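Phosphate transport system protein phoU (Streptococcus pneumoniae, PDB 2I0M) forms a homodimer, binds zinc, and probably takes part in regulating phosphate uptake. Local coordinates at residues 119-130 against 186-197. Sequence-based numbering, arbitrary orientation.
With ZN (zinc ion), chain B.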
ATOM      1  N   LEU A 119     -16.248  -1.162  14.980  1.00 37.82           N
ATOM      2  CA  LEU A 119     -14.851  -1.533  14.836  1.00 37.55           C
ATOM      3  C   LEU A 119     -14.638  -3.052  14.749  1.00 37.04           C
ATOM      4  O   LEU A 119     -13.814  -3.529  13.955  1.00 36.73           O
ATOM      5  CB  LEU A 119     -14.059  -0.948  16.005  1.00 37.76           C
ATOM      6  CG  LEU A 119     -12.601  -0.647  15.668  1.00 40.34           C
ATOM      7  CD1 LEU A 119     -12.146   0.643  16.348  1.00 41.13           C
ATOM      8  CD2 LEU A 119     -11.721  -1.834  16.039  1.00 41.44           C
ATOM      9  N   HIS A 120     -15.375  -3.790  15.587  1.00 36.36           N
ATOM     10  CA  HIS A 120     -15.418  -5.255  15.572  1.00 36.00           C
ATOM     11  C   HIS A 120     -15.901  -5.734  14.207  1.00 35.59           C
ATOM     12  O   HIS A 120     -15.414  -6.729  13.686  1.00 35.33           O
ATOM     13  CB  HIS A 120     -16.373  -5.797  16.678  1.00 35.99           C
ATOM     14  CG  HIS A 120     -15.845  -5.666  18.080  1.00 36.35           C
ATOM     15  ND1 HIS A 120     -16.470  -6.245  19.169  1.00 39.71           N
ATOM     16  CD2 HIS A 120     -14.743  -5.050  18.570  1.00 38.22           C
ATOM     17  CE1 HIS A 120     -15.790  -5.971  20.267  1.00 39.24           C
ATOM     18  NE2 HIS A 120     -14.737  -5.247  19.931  1.00 38.95           N
ATOM     19  N   GLN A 121     -16.872  -5.022  13.639  1.00 35.76           N
ATOM     20  CA  GLN A 121     -17.445  -5.386  12.346  1.00 35.83           C
ATOM     21  C   GLN A 121     -16.474  -5.140  11.205  1.00 35.59           C
ATOM     22  O   GLN A 121     -16.315  -5.996  10.340  1.00 35.48           O
ATOM     23  CB  GLN A 121     -18.761  -4.660  12.094  1.00 36.11           C
ATOM     24  CG  GLN A 121     -19.884  -5.060  13.049  1.00 37.09           C
ATOM     25  CD  GLN A 121     -20.159  -6.548  13.044  1.00 38.89           C
ATOM     26  OE1 GLN A 121     -20.180  -7.181  11.986  1.00 41.23           O
ATOM     27  NE2 GLN A 121     -20.378  -7.120  14.228  1.00 36.99           N
ATOM     28  N   MET A 122     -15.821  -3.977  11.215  1.00 35.41           N
ATOM     29  CA  MET A 122     -14.778  -3.660  10.249  1.00 33.98           C
ATOM     30  C   MET A 122     -13.687  -4.716  10.348  1.00 35.86           C
ATOM     31  O   MET A 122     -13.143  -5.164   9.327  1.00 35.58           O
ATOM     32  CB  MET A 122     -14.212  -2.260  10.524  1.00 34.86           C
ATOM     33  CG  MET A 122     -13.103  -1.781   9.570  1.00 32.77           C
ATOM     34  SD  MET A 122     -12.531  -0.087   9.879  1.00 28.94           S
ATOM     35  CE  MET A 122     -12.046  -0.193  11.559  1.00 35.01           C
ATOM     36  N   GLY A 123     -13.384  -5.121  11.582  1.00 36.50           N
ATOM     37  CA  GLY A 123     -12.374  -6.145  11.835  1.00 37.70           C
ATOM     38  C   GLY A 123     -12.753  -7.511  11.298  1.00 38.69           C
ATOM     39  O   GLY A 123     -11.942  -8.165  10.640  1.00 39.47           O
ATOM     40  N   LYS A 124     -13.985  -7.935  11.580  1.00 39.63           N
ATOM     41  CA  LYS A 124     -14.547  -9.213  11.120  1.00 40.19           C
ATOM     42  C   LYS A 124     -14.570  -9.312   9.577  1.00 40.67           C
ATOM     43  O   LYS A 124     -14.282 -10.374   9.020  1.00 40.69           O
ATOM     44  CB  LYS A 124     -15.965  -9.435  11.714  1.00 40.09           C
ATOM     45  CG  LYS A 124     -16.029  -9.752  13.254  1.00 41.05           C
ATOM     46  CD  LYS A 124     -17.483  -9.676  13.903  1.00 40.09           C
ATOM     47  CE  LYS A 124     -17.443  -9.744  15.482  1.00 40.82           C
ATOM     48  NZ  LYS A 124     -18.622  -9.148  16.367  1.00 38.05           N
ATOM     49  N   LEU A 125     -14.908  -8.218   8.893  1.00 41.35           N
ATOM     50  CA  LEU A 125     -14.947  -8.214   7.420  1.00 42.07           C
ATOM     51  C   LEU A 125     -13.534  -8.255   6.821  1.00 42.71           C
ATOM     52  O   LEU A 125     -13.291  -8.925   5.817  1.00 43.47           O
ATOM     53  CB  LEU A 125     -15.774  -7.036   6.869  1.00 42.06           C
ATOM     54  CG  LEU A 125     -15.890  -6.838   5.334  1.00 42.34           C
ATOM     55  CD1 LEU A 125     -16.624  -7.974   4.591  1.00 42.25           C
ATOM     56  CD2 LEU A 125     -16.544  -5.512   4.996  1.00 42.07           C
ATOM     57  N   SER A 126     -12.597  -7.571   7.469  1.00 42.89           N
ATOM     58  CA  SER A 126     -11.182  -7.649   7.114  1.00 42.41           C
ATOM     59  C   SER A 126     -10.666  -9.093   7.189  1.00 42.39           C
ATOM     60  O   SER A 126     -10.075  -9.605   6.236  1.00 42.75           O
ATOM     61  CB  SER A 126     -10.359  -6.726   8.022  1.00 42.16           C
ATOM     62  OG  SER A 126     -10.636  -5.362   7.731  1.00 41.79           O
ATOM     63  N   LEU A 127     -10.889  -9.740   8.323  1.00 42.36           N
ATOM     64  CA  LEU A 127     -10.461 -11.123   8.514  1.00 42.45           C
ATOM     65  C   LEU A 127     -11.064 -12.066   7.475  1.00 42.46           C
ATOM     66  O   LEU A 127     -10.350 -12.882   6.903  1.00 43.42           O
ATOM     67  CB  LEU A 127     -10.825 -11.609   9.908  1.00 41.99           C
ATOM     68  CG  LEU A 127     -10.040 -11.025  11.085  1.00 42.98           C
ATOM     69  CD1 LEU A 127     -10.453 -11.767  12.371  1.00 38.72           C
ATOM     70  CD2 LEU A 127      -8.543 -11.147  10.861  1.00 41.55           C
ATOM     71  N   SER A 128     -12.363 -11.953   7.220  1.00 41.66           N
ATOM     72  CA  SER A 128     -13.006 -12.934   6.368  1.00 41.48           C
ATOM     73  C   SER A 128     -12.588 -12.745   4.915  1.00 40.79           C
ATOM     74  O   SER A 128     -12.494 -13.709   4.171  1.00 41.25           O
ATOM     75  CB  SER A 128     -14.525 -12.947   6.545  1.00 41.05           C
ATOM     76  OG  SER A 128     -15.129 -11.891   5.843  1.00 42.63           O
ATOM     77  N   MET A 129     -12.300 -11.505   4.539  1.00 40.54           N
ATOM     78  CA  MET A 129     -11.718 -11.182   3.234  1.00 38.95           C
ATOM     79  C   MET A 129     -10.410 -11.944   3.019  1.00 40.37           C
ATOM     80  O   MET A 129     -10.213 -12.528   1.948  1.00 40.74           O
ATOM     81  CB  MET A 129     -11.490  -9.672   3.090  1.00 39.27           C
ATOM     82  CG  MET A 129     -12.698  -8.839   2.585  1.00 37.46           C
ATOM     83  SD  MET A 129     -12.407  -7.019   2.709  1.00 34.02           S
ATOM     84  CE  MET A 129     -11.311  -6.786   1.323  1.00 35.80           C
ATOM     85  N   LEU A 130      -9.520 -11.956   4.021  1.00 40.70           N
ATOM     86  CA  LEU A 130      -8.260 -12.686   3.886  1.00 41.19           C
ATOM     87  C   LEU A 130      -8.476 -14.198   3.863  1.00 41.89           C
ATOM     88  O   LEU A 130      -7.843 -14.899   3.073  1.00 42.89           O
ATOM     89  CB  LEU A 130      -7.283 -12.323   5.003  1.00 41.26           C
ATOM     90  CG  LEU A 130      -5.899 -12.972   4.937  1.00 40.67           C
ATOM     91  CD1 LEU A 130      -5.213 -12.670   3.575  1.00 39.34           C
ATOM     92  CD2 LEU A 130      -5.021 -12.492   6.082  1.00 42.16           C
ATOM     93  N   ILE A 186      -5.734   2.738  14.388  1.00 39.02           N
ATOM     94  CA  ILE A 186      -6.265   1.387  14.301  1.00 38.59           C
ATOM     95  C   ILE A 186      -7.136   1.202  13.063  1.00 38.60           C
ATOM     96  O   ILE A 186      -6.967   0.231  12.317  1.00 38.43           O
ATOM     97  CB  ILE A 186      -7.050   0.987  15.587  1.00 38.64           C
ATOM     98  CG1 ILE A 186      -6.070   0.707  16.726  1.00 38.26           C
ATOM     99  CG2 ILE A 186      -7.945  -0.229  15.322  1.00 37.75           C
ATOM    100  CD1 ILE A 186      -6.658   0.847  18.108  1.00 40.47           C
ATOM    101  N   ILE A 187      -8.061   2.129  12.841  1.00 38.77           N
ATOM    102  CA  ILE A 187      -8.967   1.992  11.704  1.00 39.34           C
ATOM    103  C   ILE A 187      -8.239   2.225  10.380  1.00 39.55           C
ATOM    104  O   ILE A 187      -8.604   1.634   9.371  1.00 39.39           O
ATOM    105  CB  ILE A 187     -10.277   2.838  11.839  1.00 39.26           C
ATOM    106  CG1 ILE A 187      -9.997   4.340  11.818  1.00 39.82           C
ATOM    107  CG2 ILE A 187     -11.024   2.426  13.096  1.00 38.76           C
ATOM    108  CD1 ILE A 187     -11.208   5.186  11.450  1.00 39.37           C
ATOM    109  N   GLY A 188      -7.186   3.046  10.416  1.00 39.32           N
ATOM    110  CA  GLY A 188      -6.303   3.233   9.270  1.00 39.70           C
ATOM    111  C   GLY A 188      -5.501   1.977   8.948  1.00 40.27           C
ATOM    112  O   GLY A 188      -5.235   1.682   7.770  1.00 40.16           O
ATOM    113  N   HIS A 189      -5.110   1.238   9.987  1.00 40.09           N
ATOM    114  CA  HIS A 189      -4.379  -0.018   9.809  1.00 40.45           C
ATOM    115  C   HIS A 189      -5.246  -1.106   9.191  1.00 40.23           C
ATOM    116  O   HIS A 189      -4.758  -1.893   8.380  1.00 40.61           O
ATOM    117  CB  HIS A 189      -3.782  -0.511  11.125  1.00 40.57           C
ATOM    118  CG  HIS A 189      -2.562   0.243  11.550  1.00 41.31           C
ATOM    119  ND1 HIS A 189      -1.473   0.420  10.724  1.00 40.29           N
ATOM    120  CD2 HIS A 189      -2.248   0.849  12.722  1.00 42.15           C
ATOM    121  CE1 HIS A 189      -0.549   1.122  11.357  1.00 41.88           C
ATOM    122  NE2 HIS A 189      -0.995   1.398  12.570  1.00 43.21           N
ATOM    123  N   LEU A 190      -6.515  -1.144   9.582  1.00 40.02           N
ATOM    124  CA  LEU A 190      -7.479  -2.091   9.038  1.00 40.00           C
ATOM    125  C   LEU A 190      -7.825  -1.737   7.610  1.00 40.66           C
ATOM    126  O   LEU A 190      -7.953  -2.621   6.761  1.00 40.75           O
ATOM    127  CB  LEU A 190      -8.766  -2.112   9.878  1.00 39.90           C
ATOM    128  CG  LEU A 190      -8.798  -2.989  11.127  1.00 38.83           C
ATOM    129  CD1 LEU A 190     -10.080  -2.780  11.919  1.00 37.05           C
ATOM    130  CD2 LEU A 190      -8.640  -4.453  10.729  1.00 38.89           C
ATOM    131  N   GLU A 191      -7.991  -0.442   7.349  1.00 41.17           N
ATOM    132  CA  GLU A 191      -8.322   0.013   6.017  1.00 41.99           C
ATOM    133  C   GLU A 191      -7.185  -0.358   5.037  1.00 42.82           C
ATOM    134  O   GLU A 191      -7.472  -0.862   3.953  1.00 43.29           O
ATOM    135  CB  GLU A 191      -8.651   1.517   6.021  1.00 42.06           C
ATOM    136  CG  GLU A 191      -9.342   2.035   4.750  1.00 43.12           C
ATOM    137  CD  GLU A 191      -8.395   2.166   3.551  1.00 43.58           C
ATOM    138  OE1 GLU A 191      -7.189   2.419   3.760  1.00 43.45           O
ATOM    139  OE2 GLU A 191      -8.863   2.017   2.400  1.00 44.05           O
ATOM    140  N   ARG A 192      -5.923  -0.130   5.432  1.00 43.55           N
ATOM    141  CA  ARG A 192      -4.735  -0.535   4.649  1.00 44.73           C
ATOM    142  C   ARG A 192      -4.604  -2.044   4.456  1.00 44.40           C
ATOM    143  O   ARG A 192      -4.358  -2.508   3.341  1.00 44.76           O
ATOM    144  CB  ARG A 192      -3.431  -0.016   5.274  1.00 45.34           C
ATOM    145  CG  ARG A 192      -3.309   1.468   5.372  1.00 48.83           C
ATOM    146  CD  ARG A 192      -3.176   2.099   4.013  1.00 57.55           C
ATOM    147  NE  ARG A 192      -1.786   2.103   3.550  1.00 62.80           N
ATOM    148  CZ  ARG A 192      -1.254   1.147   2.800  1.00 65.87           C
ATOM    149  NH1 ARG A 192      -1.996   0.113   2.405  1.00 69.29           N
ATOM    150  NH2 ARG A 192       0.009   1.236   2.426  1.00 67.84           N
ATOM    151  N   PHE A 193      -4.743  -2.794   5.548  1.00 44.20           N
ATOM    152  CA  PHE A 193      -4.826  -4.261   5.527  1.00 43.90           C
ATOM    153  C   PHE A 193      -5.733  -4.748   4.411  1.00 44.00           C
ATOM    154  O   PHE A 193      -5.335  -5.570   3.593  1.00 43.68           O
ATOM    155  CB  PHE A 193      -5.356  -4.752   6.881  1.00 43.68           C
ATOM    156  CG  PHE A 193      -5.363  -6.240   7.054  1.00 42.96           C
ATOM    157  CD1 PHE A 193      -4.219  -6.914   7.469  1.00 43.71           C
ATOM    158  CD2 PHE A 193      -6.535  -6.964   6.881  1.00 44.07           C
ATOM    159  CE1 PHE A 193      -4.239  -8.307   7.678  1.00 43.20           C
ATOM    160  CE2 PHE A 193      -6.565  -8.353   7.078  1.00 44.93           C
ATOM    161  CZ  PHE A 193      -5.412  -9.020   7.478  1.00 43.93           C
ATOM    162  N   ALA A 194      -6.946  -4.207   4.373  1.00 44.39           N
ATOM    163  CA  ALA A 194      -7.957  -4.611   3.403  1.00 44.85           C
ATOM    164  C   ALA A 194      -7.629  -4.166   1.975  1.00 44.90           C
ATOM    165  O   ALA A 194      -7.922  -4.871   1.015  1.00 45.49           O
ATOM    166  CB  ALA A 194      -9.337  -4.114   3.831  1.00 44.53           C
ATOM    167  N   ASP A 195      -7.014  -3.002   1.841  1.00 45.09           N
ATOM    168  CA  ASP A 195      -6.523  -2.539   0.562  1.00 44.88           C
ATOM    169  C   ASP A 195      -5.492  -3.501  -0.046  1.00 43.43           C
ATOM    170  O   ASP A 195      -5.574  -3.817  -1.235  1.00 42.44           O
ATOM    171  CB  ASP A 195      -5.913  -1.145   0.711  1.00 46.32           C
ATOM    172  CG  ASP A 195      -6.918  -0.034   0.505  1.00 50.91           C
ATOM    173  OD1 ASP A 195      -8.005  -0.293  -0.067  1.00 56.63           O
ATOM    174  OD2 ASP A 195      -6.611   1.129   0.896  1.00 57.07           O
ATOM    175  N   TYR A 196      -4.517  -3.950   0.748  1.00 41.86           N
ATOM    176  CA  TYR A 196      -3.555  -4.958   0.251  1.00 41.36           C
ATOM    177  C   TYR A 196      -4.194  -6.277  -0.207  1.00 40.61           C
ATOM    178  O   TYR A 196      -3.762  -6.861  -1.200  1.00 39.76           O
ATOM    179  CB  TYR A 196      -2.427  -5.235   1.254  1.00 41.11           C
ATOM    180  CG  TYR A 196      -1.447  -4.097   1.376  1.00 41.31           C
ATOM    181  CD1 TYR A 196      -0.652  -3.711   0.290  1.00 40.98           C
ATOM    182  CD2 TYR A 196      -1.317  -3.383   2.573  1.00 42.30           C
ATOM    183  CE1 TYR A 196       0.263  -2.636   0.387  1.00 38.28           C
ATOM    184  CE2 TYR A 196      -0.412  -2.311   2.674  1.00 40.64           C
ATOM    185  CZ  TYR A 196       0.370  -1.963   1.585  1.00 40.40           C
ATOM    186  OH  TYR A 196       1.256  -0.916   1.688  1.00 43.22           O
ATOM    187  N   ILE A 197      -5.209  -6.746   0.518  1.00 40.60           N
ATOM    188  CA  ILE A 197      -6.006  -7.912   0.092  1.00 40.67           C
ATOM    189  C   ILE A 197      -6.568  -7.698  -1.316  1.00 41.31           C
ATOM    190  O   ILE A 197      -6.512  -8.610  -2.158  1.00 41.71           O
ATOM    191  CB  ILE A 197      -7.162  -8.214   1.083  1.00 40.71           C
ATOM    192  CG1 ILE A 197      -6.587  -8.635   2.446  1.00 39.89           C
ATOM    193  CG2 ILE A 197      -8.091  -9.290   0.534  1.00 40.21           C
ATOM    194  CD1 ILE A 197      -7.599  -8.661   3.576  1.00 40.94           C
TER
HETATM  195 ZN    ZN B 217      -9.871   0.686   1.319  1.00 57.88          ZN
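Leu-190 turns its CG away from its own carbonyl carbon (chi1 -84°), which sends the side chain, as a knob, into a hole formed by Leu-119, Met-122, Gly-123 and Ser-126. Helices 117-136 and 177-209 belong to the all-helical PhoU fold; the axes of 119-130 and 186-197 run nearly parallel, approach to 9.8 Å and cross at 22°. Met-122 stretches straight out and then bends at chi3 (56°), and this last turn carries its CE between Ile-187 and Leu-190. Leu-190 CD2 rests against Ser-126 CB and OG, and that OG donates a hydrogen bond to Met-122 O (3.0 Å), which turns the hydroxyl back onto its own helix. Ser-126 N and OG grip this oxygen from opposite faces of its carbonyl plane. No hydrogen bond crosses between 119-130 and 186-197. Further along, Ser-126 O meets the Phe-193 ring at its edge, in plane, 3.8 Å from CE2, while Ile-197 CD1 fits against Met-129 CB and Leu-130 CB. Helix 152-168 packs on Ser-126 and Met-129, and helix 5-35 on Leu-130 and Phe-193. On the side of helix 177-209 turned from this apolar seam, Glu-191 and Asp-195, one turn apart, form a zinc site with Asp-152 and Asp-156 of helix 152-168. Glu-191 OE2 stands 2.0 Å from the zinc ion and Asp-195 OD1 2.5 Å.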